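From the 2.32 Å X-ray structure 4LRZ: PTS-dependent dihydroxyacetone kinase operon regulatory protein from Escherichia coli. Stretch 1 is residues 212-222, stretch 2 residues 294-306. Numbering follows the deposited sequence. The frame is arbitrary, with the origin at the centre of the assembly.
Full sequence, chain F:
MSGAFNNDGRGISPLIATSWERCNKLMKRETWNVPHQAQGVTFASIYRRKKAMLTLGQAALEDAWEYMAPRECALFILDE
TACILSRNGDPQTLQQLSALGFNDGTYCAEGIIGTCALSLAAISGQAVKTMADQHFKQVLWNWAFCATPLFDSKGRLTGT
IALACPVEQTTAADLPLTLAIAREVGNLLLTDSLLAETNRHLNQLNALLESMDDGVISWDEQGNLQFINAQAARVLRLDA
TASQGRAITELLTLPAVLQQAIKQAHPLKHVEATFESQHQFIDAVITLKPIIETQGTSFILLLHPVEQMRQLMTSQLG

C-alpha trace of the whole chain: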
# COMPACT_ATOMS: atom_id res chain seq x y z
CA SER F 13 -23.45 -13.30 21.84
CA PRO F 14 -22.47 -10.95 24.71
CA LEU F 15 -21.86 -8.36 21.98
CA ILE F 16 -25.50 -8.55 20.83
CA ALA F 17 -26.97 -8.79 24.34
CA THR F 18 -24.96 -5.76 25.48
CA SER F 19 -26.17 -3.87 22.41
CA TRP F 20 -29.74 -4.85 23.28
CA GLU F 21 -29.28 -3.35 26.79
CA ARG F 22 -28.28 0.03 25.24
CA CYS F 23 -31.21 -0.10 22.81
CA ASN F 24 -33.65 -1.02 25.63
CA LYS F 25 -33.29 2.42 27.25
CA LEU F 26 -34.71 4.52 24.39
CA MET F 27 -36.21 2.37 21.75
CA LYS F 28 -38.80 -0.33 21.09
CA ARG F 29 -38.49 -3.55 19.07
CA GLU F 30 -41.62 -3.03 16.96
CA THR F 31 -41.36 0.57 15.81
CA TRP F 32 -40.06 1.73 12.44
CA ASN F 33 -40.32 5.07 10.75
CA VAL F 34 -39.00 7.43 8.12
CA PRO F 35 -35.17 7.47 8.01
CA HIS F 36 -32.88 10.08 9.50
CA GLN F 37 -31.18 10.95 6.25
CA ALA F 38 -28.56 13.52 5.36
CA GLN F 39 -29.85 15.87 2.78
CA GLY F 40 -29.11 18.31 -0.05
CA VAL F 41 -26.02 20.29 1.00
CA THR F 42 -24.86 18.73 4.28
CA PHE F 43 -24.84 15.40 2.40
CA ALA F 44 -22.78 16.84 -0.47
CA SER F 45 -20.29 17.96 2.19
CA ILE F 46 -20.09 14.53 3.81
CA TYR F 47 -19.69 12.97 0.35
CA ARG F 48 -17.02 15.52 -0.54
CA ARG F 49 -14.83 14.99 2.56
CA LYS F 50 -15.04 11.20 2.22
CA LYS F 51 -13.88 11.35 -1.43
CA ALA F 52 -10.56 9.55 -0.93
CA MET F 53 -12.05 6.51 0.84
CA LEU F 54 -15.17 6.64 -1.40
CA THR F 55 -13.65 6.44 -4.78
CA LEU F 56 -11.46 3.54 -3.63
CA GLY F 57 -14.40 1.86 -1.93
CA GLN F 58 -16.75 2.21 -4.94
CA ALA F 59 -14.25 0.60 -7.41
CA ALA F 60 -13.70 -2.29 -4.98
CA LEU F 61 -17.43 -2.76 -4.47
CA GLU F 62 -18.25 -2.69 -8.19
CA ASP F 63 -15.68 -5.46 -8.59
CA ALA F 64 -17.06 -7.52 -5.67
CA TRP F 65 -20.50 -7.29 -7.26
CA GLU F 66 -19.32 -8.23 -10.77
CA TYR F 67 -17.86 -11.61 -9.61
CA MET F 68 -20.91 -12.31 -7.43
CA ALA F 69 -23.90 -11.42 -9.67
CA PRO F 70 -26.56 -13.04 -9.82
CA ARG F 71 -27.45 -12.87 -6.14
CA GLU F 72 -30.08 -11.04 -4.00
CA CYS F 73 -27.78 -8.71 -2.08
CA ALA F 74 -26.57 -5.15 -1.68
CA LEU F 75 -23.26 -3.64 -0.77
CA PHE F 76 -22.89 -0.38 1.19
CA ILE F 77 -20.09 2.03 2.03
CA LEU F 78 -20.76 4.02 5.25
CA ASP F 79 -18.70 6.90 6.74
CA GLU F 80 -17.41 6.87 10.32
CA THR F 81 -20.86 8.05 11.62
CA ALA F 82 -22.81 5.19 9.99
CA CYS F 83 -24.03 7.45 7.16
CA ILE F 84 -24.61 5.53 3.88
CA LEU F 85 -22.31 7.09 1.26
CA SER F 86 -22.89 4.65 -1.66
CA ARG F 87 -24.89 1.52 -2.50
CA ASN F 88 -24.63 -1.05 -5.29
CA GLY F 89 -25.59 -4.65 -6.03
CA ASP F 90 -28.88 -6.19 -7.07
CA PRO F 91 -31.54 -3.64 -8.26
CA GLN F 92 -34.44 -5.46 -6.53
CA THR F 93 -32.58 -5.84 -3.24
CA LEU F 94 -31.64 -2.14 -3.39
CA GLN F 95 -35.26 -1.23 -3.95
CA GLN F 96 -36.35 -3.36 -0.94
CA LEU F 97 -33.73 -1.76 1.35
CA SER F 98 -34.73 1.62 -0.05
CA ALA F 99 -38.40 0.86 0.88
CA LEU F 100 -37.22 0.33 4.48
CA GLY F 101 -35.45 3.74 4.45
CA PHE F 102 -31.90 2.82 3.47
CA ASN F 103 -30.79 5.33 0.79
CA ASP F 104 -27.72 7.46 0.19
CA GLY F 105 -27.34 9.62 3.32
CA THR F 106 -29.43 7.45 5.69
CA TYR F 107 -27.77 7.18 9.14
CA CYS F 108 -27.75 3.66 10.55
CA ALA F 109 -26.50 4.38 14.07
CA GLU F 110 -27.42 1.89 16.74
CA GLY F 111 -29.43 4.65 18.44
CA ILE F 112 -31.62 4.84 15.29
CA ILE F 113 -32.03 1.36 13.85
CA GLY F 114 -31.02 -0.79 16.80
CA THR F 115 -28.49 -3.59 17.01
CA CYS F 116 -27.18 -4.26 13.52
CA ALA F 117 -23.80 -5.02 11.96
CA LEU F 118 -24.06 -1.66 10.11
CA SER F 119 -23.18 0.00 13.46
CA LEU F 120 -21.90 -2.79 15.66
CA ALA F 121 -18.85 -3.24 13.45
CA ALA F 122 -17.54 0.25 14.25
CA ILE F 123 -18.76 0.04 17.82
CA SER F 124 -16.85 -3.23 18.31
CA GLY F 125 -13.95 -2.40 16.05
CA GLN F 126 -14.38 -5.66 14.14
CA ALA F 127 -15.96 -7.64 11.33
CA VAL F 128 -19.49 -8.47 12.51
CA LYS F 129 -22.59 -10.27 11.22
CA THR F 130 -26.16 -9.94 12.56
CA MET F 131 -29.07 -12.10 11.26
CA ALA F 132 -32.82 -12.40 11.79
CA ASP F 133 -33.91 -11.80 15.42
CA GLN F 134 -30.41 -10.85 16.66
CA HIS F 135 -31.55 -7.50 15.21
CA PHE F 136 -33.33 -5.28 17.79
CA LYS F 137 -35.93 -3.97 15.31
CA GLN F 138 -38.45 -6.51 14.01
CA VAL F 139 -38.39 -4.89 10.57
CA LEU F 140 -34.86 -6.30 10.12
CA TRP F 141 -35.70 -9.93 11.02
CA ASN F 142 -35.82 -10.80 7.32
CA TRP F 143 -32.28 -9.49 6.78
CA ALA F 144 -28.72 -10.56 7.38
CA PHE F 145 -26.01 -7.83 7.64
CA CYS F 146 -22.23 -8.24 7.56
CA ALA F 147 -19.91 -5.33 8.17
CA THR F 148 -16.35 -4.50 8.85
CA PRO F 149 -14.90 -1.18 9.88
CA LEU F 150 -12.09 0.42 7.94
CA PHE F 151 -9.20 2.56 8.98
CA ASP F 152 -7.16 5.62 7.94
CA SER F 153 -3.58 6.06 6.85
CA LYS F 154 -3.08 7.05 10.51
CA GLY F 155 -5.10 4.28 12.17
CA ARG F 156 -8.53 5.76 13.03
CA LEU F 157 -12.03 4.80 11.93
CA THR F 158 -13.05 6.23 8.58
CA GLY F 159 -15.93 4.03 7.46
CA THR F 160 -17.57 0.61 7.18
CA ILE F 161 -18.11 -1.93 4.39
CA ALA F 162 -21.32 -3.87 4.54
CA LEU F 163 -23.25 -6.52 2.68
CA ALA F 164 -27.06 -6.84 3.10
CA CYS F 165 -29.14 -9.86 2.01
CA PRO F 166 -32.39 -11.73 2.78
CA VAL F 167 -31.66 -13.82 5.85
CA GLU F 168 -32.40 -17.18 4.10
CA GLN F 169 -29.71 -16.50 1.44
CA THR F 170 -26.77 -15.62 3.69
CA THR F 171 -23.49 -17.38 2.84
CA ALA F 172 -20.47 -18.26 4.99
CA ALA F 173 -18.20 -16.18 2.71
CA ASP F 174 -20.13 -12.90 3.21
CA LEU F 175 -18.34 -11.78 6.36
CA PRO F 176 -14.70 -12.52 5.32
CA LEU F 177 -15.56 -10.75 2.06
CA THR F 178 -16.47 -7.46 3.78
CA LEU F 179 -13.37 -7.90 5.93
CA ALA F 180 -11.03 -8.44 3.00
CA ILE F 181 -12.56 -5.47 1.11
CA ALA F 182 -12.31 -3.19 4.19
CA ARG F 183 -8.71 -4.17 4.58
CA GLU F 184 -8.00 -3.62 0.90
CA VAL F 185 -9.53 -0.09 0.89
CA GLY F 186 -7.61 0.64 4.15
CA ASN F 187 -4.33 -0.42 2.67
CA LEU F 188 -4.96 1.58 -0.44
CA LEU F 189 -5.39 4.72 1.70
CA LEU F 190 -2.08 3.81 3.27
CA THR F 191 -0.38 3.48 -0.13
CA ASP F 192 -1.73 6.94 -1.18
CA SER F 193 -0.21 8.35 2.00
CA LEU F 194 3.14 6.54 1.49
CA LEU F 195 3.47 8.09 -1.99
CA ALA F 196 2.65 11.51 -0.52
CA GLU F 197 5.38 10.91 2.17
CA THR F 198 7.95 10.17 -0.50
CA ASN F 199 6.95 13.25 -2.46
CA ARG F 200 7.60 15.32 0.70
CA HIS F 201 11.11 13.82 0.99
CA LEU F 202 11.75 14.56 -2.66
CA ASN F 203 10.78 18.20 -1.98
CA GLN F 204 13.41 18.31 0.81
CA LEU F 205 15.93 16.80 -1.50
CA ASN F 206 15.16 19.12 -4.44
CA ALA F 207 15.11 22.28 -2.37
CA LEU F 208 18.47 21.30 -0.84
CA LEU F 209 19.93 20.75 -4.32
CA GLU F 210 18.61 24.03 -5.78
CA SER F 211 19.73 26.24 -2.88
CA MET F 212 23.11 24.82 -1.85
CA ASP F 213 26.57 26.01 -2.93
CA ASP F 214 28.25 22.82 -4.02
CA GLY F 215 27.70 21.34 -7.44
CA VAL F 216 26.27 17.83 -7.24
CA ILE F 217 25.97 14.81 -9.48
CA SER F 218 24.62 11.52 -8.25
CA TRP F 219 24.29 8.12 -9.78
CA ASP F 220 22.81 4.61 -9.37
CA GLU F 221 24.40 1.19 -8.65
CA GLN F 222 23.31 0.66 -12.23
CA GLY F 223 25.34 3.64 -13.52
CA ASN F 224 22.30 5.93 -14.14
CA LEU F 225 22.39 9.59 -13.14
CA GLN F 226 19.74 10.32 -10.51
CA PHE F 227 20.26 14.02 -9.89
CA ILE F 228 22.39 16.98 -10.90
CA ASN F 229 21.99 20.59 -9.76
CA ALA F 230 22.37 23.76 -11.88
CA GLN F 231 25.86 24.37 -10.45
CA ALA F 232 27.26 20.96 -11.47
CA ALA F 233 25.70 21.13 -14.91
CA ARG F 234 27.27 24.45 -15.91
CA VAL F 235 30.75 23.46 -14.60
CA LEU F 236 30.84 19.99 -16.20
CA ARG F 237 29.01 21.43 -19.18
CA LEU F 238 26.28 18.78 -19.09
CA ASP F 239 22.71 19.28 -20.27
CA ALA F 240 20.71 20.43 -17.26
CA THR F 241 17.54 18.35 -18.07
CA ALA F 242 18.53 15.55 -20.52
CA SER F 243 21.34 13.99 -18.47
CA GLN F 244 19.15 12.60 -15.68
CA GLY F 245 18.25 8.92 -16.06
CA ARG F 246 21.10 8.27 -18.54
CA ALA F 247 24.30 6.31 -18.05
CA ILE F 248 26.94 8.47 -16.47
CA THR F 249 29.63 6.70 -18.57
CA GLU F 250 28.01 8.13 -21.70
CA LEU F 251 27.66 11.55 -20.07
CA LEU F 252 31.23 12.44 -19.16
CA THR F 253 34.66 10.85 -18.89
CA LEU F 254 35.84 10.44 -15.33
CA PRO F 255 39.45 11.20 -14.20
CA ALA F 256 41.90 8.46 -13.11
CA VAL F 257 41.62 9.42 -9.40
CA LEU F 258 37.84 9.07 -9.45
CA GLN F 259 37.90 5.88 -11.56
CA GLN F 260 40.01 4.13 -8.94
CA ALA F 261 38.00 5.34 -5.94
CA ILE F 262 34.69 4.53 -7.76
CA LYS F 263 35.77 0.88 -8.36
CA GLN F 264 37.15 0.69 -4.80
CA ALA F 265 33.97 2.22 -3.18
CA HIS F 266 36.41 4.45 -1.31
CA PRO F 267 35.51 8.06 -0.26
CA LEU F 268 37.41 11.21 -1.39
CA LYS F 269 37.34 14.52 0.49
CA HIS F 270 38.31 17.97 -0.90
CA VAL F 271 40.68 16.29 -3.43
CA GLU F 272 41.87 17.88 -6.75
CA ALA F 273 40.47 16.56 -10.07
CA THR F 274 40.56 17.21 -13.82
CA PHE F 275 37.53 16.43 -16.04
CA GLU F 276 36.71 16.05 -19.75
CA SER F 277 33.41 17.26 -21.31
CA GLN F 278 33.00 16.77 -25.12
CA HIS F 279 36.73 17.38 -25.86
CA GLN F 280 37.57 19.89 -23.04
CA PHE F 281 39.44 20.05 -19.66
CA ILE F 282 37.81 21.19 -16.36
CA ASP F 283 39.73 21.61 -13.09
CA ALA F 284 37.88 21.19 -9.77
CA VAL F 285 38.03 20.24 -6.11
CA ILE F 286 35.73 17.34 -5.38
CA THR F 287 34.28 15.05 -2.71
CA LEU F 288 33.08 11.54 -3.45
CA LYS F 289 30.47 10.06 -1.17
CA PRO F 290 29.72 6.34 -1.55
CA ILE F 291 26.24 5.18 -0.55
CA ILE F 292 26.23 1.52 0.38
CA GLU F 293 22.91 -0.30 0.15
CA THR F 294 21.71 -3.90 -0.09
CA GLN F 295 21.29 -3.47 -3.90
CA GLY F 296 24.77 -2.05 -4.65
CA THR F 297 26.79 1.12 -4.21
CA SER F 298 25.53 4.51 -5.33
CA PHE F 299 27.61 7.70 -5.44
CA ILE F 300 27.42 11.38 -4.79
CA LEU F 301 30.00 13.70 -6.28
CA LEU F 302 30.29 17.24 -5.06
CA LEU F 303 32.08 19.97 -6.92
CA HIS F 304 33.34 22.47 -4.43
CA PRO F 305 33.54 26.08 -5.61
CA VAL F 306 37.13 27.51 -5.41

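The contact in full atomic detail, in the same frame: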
# COMPACT_ATOMS: atom_id res chain seq x y z
N MET F 212 21.78 24.98 -2.45
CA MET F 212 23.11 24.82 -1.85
C MET F 212 24.22 25.39 -2.73
O MET F 212 23.97 25.71 -3.87
CB MET F 212 23.40 23.36 -1.51
CG MET F 212 23.85 22.51 -2.66
SD MET F 212 23.60 20.76 -2.24
CE MET F 212 23.26 20.08 -3.80
N ASP F 213 25.43 25.46 -2.19
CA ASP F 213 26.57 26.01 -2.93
C ASP F 213 27.31 25.01 -3.78
O ASP F 213 27.73 25.33 -4.88
CB ASP F 213 27.57 26.70 -2.00
CG ASP F 213 27.17 28.12 -1.65
OD1 ASP F 213 26.31 28.71 -2.35
OD2 ASP F 213 27.71 28.65 -0.66
N ASP F 214 27.48 23.80 -3.29
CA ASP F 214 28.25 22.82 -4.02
C ASP F 214 27.50 22.40 -5.27
O ASP F 214 26.27 22.38 -5.27
CB ASP F 214 28.53 21.60 -3.15
CG ASP F 214 29.45 21.92 -1.97
OD1 ASP F 214 30.48 22.62 -2.19
OD2 ASP F 214 29.12 21.49 -0.83
N GLY F 215 28.24 22.08 -6.32
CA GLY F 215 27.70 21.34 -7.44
C GLY F 215 27.50 19.90 -7.02
O GLY F 215 28.26 19.38 -6.20
N VAL F 216 26.46 19.25 -7.53
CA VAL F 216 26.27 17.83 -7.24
C VAL F 216 25.76 16.98 -8.40
O VAL F 216 24.89 17.41 -9.18
CB VAL F 216 25.57 17.50 -5.85
CG1 VAL F 216 25.00 18.71 -5.19
CG2 VAL F 216 24.55 16.33 -5.96
N ILE F 217 26.35 15.80 -8.51
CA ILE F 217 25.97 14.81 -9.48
C ILE F 217 25.84 13.53 -8.69
O ILE F 217 26.67 13.24 -7.83
CB ILE F 217 27.09 14.66 -10.53
CG1 ILE F 217 27.09 15.86 -11.45
CG2 ILE F 217 26.87 13.47 -11.42
CD1 ILE F 217 28.47 16.43 -11.66
N SER F 218 24.80 12.76 -8.96
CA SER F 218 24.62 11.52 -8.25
C SER F 218 24.13 10.42 -9.14
O SER F 218 23.19 10.62 -9.95
CB SER F 218 23.67 11.71 -7.10
OG SER F 218 23.49 10.49 -6.39
N TRP F 219 24.72 9.25 -8.98
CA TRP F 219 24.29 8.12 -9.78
C TRP F 219 24.01 6.82 -9.02
O TRP F 219 24.39 6.64 -7.85
CB TRP F 219 25.22 7.92 -10.99
CG TRP F 219 26.60 7.52 -10.64
CD1 TRP F 219 27.08 6.25 -10.53
CD2 TRP F 219 27.71 8.39 -10.33
NE1 TRP F 219 28.41 6.27 -10.19
CE2 TRP F 219 28.82 7.56 -10.06
CE3 TRP F 219 27.86 9.78 -10.27
CZ2 TRP F 219 30.08 8.08 -9.75
CZ3 TRP F 219 29.11 10.30 -9.95
CH2 TRP F 219 30.21 9.44 -9.69
N ASP F 220 23.34 5.93 -9.75
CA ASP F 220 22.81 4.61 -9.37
C ASP F 220 23.87 3.55 -9.22
O ASP F 220 24.96 3.75 -9.72
CB ASP F 220 21.96 4.13 -10.57
CG ASP F 220 20.58 3.97 -10.20
OD1 ASP F 220 19.72 3.67 -11.04
OD2 ASP F 220 20.36 4.13 -9.00
N GLU F 221 23.52 2.40 -8.62
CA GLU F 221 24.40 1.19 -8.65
C GLU F 221 24.38 0.59 -10.04
O GLU F 221 25.16 -0.30 -10.36
CB GLU F 221 23.98 0.10 -7.65
CG GLU F 221 22.70 -0.68 -8.03
CD GLU F 221 21.40 0.08 -7.67
OE1 GLU F 221 21.47 1.22 -7.13
OE2 GLU F 221 20.30 -0.44 -7.93
N GLN F 222 23.44 1.06 -10.85
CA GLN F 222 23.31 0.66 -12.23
C GLN F 222 24.02 1.62 -13.16
O GLN F 222 23.94 1.44 -14.36
CB GLN F 222 21.83 0.60 -12.61
CG GLN F 222 21.03 -0.50 -11.88
CD GLN F 222 21.36 -1.92 -12.38
OE1 GLN F 222 20.67 -2.44 -13.25
NE2 GLN F 222 22.41 -2.53 -11.83
N THR F 294 21.82 -2.48 0.26
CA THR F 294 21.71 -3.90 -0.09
C THR F 294 21.87 -4.12 -1.61
O THR F 294 22.60 -5.03 -2.03
CB THR F 294 20.40 -4.56 0.47
OG1 THR F 294 19.25 -4.04 -0.21
CG2 THR F 294 20.25 -4.25 1.98
N GLN F 295 21.27 -3.25 -2.43
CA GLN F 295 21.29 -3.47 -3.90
C GLN F 295 22.56 -3.07 -4.68
O GLN F 295 22.61 -3.26 -5.91
CB GLN F 295 20.03 -2.92 -4.60
CG GLN F 295 19.64 -1.54 -4.19
CD GLN F 295 18.67 -1.57 -3.03
OE1 GLN F 295 18.98 -1.11 -1.92
NE2 GLN F 295 17.49 -2.12 -3.27
N GLY F 296 23.56 -2.53 -4.00
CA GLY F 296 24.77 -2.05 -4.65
C GLY F 296 25.22 -0.70 -4.09
O GLY F 296 24.64 -0.16 -3.13
N THR F 297 26.28 -0.16 -4.68
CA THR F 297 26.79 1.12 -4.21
C THR F 297 26.35 2.20 -5.17
O THR F 297 26.40 2.01 -6.37
CB THR F 297 28.33 1.09 -4.06
OG1 THR F 297 28.71 -0.09 -3.34
CG2 THR F 297 28.84 2.33 -3.30
N SER F 298 25.87 3.30 -4.62
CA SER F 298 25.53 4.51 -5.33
C SER F 298 26.56 5.56 -4.91
O SER F 298 27.26 5.39 -3.88
CB SER F 298 24.14 4.99 -4.93
OG SER F 298 23.14 4.18 -5.50
N PHE F 299 26.63 6.66 -5.68
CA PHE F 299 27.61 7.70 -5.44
C PHE F 299 27.05 9.10 -5.47
O PHE F 299 26.11 9.38 -6.18
CB PHE F 299 28.76 7.58 -6.44
CG PHE F 299 29.56 6.32 -6.28
CD1 PHE F 299 30.58 6.23 -5.33
CD2 PHE F 299 29.26 5.19 -7.06
CE1 PHE F 299 31.32 5.06 -5.17
CE2 PHE F 299 30.00 3.99 -6.91
CZ PHE F 299 31.03 3.93 -5.96
N ILE F 300 27.62 9.96 -4.63
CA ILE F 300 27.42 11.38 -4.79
C ILE F 300 28.76 12.04 -5.01
O ILE F 300 29.72 11.74 -4.31
CB ILE F 300 26.77 12.04 -3.58
CG1 ILE F 300 25.36 11.50 -3.39
CG2 ILE F 300 26.74 13.58 -3.80
CD1 ILE F 300 24.68 12.09 -2.18
N LEU F 301 28.81 12.93 -5.99
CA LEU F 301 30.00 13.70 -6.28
C LEU F 301 29.68 15.16 -6.14
O LEU F 301 28.77 15.66 -6.80
CB LEU F 301 30.53 13.39 -7.67
CG LEU F 301 31.69 14.22 -8.21
CD1 LEU F 301 32.99 13.88 -7.48
CD2 LEU F 301 31.84 13.99 -9.69
N LEU F 302 30.42 15.81 -5.26
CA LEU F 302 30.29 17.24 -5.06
C LEU F 302 31.44 18.03 -5.64
O LEU F 302 32.61 17.68 -5.49
CB LEU F 302 30.13 17.58 -3.58
CG LEU F 302 28.89 16.95 -2.97
CD1 LEU F 302 29.29 15.76 -2.15
CD2 LEU F 302 28.26 17.94 -2.08
N LEU F 303 31.09 19.12 -6.32
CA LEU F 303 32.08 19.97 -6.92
C LEU F 303 32.07 21.20 -6.07
O LEU F 303 31.09 21.95 -6.03
CB LEU F 303 31.73 20.29 -8.37
CG LEU F 303 31.39 19.09 -9.26
CD1 LEU F 303 30.76 19.56 -10.56
CD2 LEU F 303 32.60 18.21 -9.51
N HIS F 304 33.18 21.39 -5.38
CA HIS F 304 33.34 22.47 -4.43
C HIS F 304 33.77 23.72 -5.20
O HIS F 304 34.63 23.65 -6.07
CB HIS F 304 34.36 22.09 -3.33
CG HIS F 304 34.02 20.81 -2.61
ND1 HIS F 304 33.00 20.73 -1.67
CD2 HIS F 304 34.58 19.58 -2.66
CE1 HIS F 304 32.95 19.50 -1.19
NE2 HIS F 304 33.89 18.78 -1.77
N PRO F 305 33.13 24.86 -4.91
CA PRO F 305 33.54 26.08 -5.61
C PRO F 305 34.87 26.61 -5.02
O PRO F 305 35.05 26.56 -3.80
CB PRO F 305 32.37 27.04 -5.35
CG PRO F 305 31.70 26.52 -4.08
CD PRO F 305 31.98 25.05 -4.01
N VAL F 306 35.78 27.07 -5.88
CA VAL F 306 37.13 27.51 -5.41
C VAL F 306 37.20 29.00 -4.97
O VAL F 306 36.75 29.92 -5.67
CB VAL F 306 38.30 27.19 -6.44
CG1 VAL F 306 39.67 27.06 -5.72
CG2 VAL F 306 38.00 25.92 -7.27

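Two antiparallel strands, 215-219 and the one beginning at Gly-296, are zipped by paired backbone hydrogen bonds at Gly-215/Leu-303, Ile-217/Leu-301 and Trp-219/Phe-299. At the central pair, Ile-217 N to Leu-301 O is 3.0 Å and Leu-301 N to Ile-217 O is 2.8 Å. This register dictates which side chains meet.

Ile-217, Trp-219, Phe-299, Leu-301 and Leu-303 share one face. Trp-219 dominates it: chi1 of 66° (p) and chi2 of 92° bring the indole nearer the partner strand, so that Phe-299 CB lies over one ring face, 3.8 Å from the centroid of the six-membered ring. Phe-299, at chi1 -65° (m), sends its own ring obliquely past the indole, with Phe-299 CD2 3.4 Å from Trp-219 NE1. The indole also reaches Leu-301, Trp-219 CZ3 lying 4.1 Å from Leu-301 CB. Further along, Ile-217 CD1 meets Leu-303 CD1 diagonally at 4.0 Å. Gly-215 leaves room beside Leu-303: an ideal CB there would lie a tight 3.3 Å from Leu-303 CB.

The other face carries Val-216, Ser-218, Ile-300 and Leu-302. Val-216 CG2 packs 4.1 Å from Ile-300 CG2. Ser-218, with chi1 at 180° (t), turns its hydroxyl back to the neighbouring backbone, and Ser-218 OG donates to Phe-299 O at 2.9 Å, so a buried polar group is satisfied without leaving the sheet.

The ends use different rules. Asp-214, chi1 -66° (m), brings its carboxylate to the imidazole, where His-304 ND1 donates to Asp-214 OD1 at 3.2 Å. At the opposite end Glu-221 CB packs 3.8 Å from Gly-296 CA, and its p, m bend then runs the chain past Gln-295, Glu-221 CG lying 3.3 Å from Gln-295 O. Glycine is needed at Gly-296: a CB would clash with Glu-221 CB, and the backbone angles alone would jam it against the preceding carbonyl.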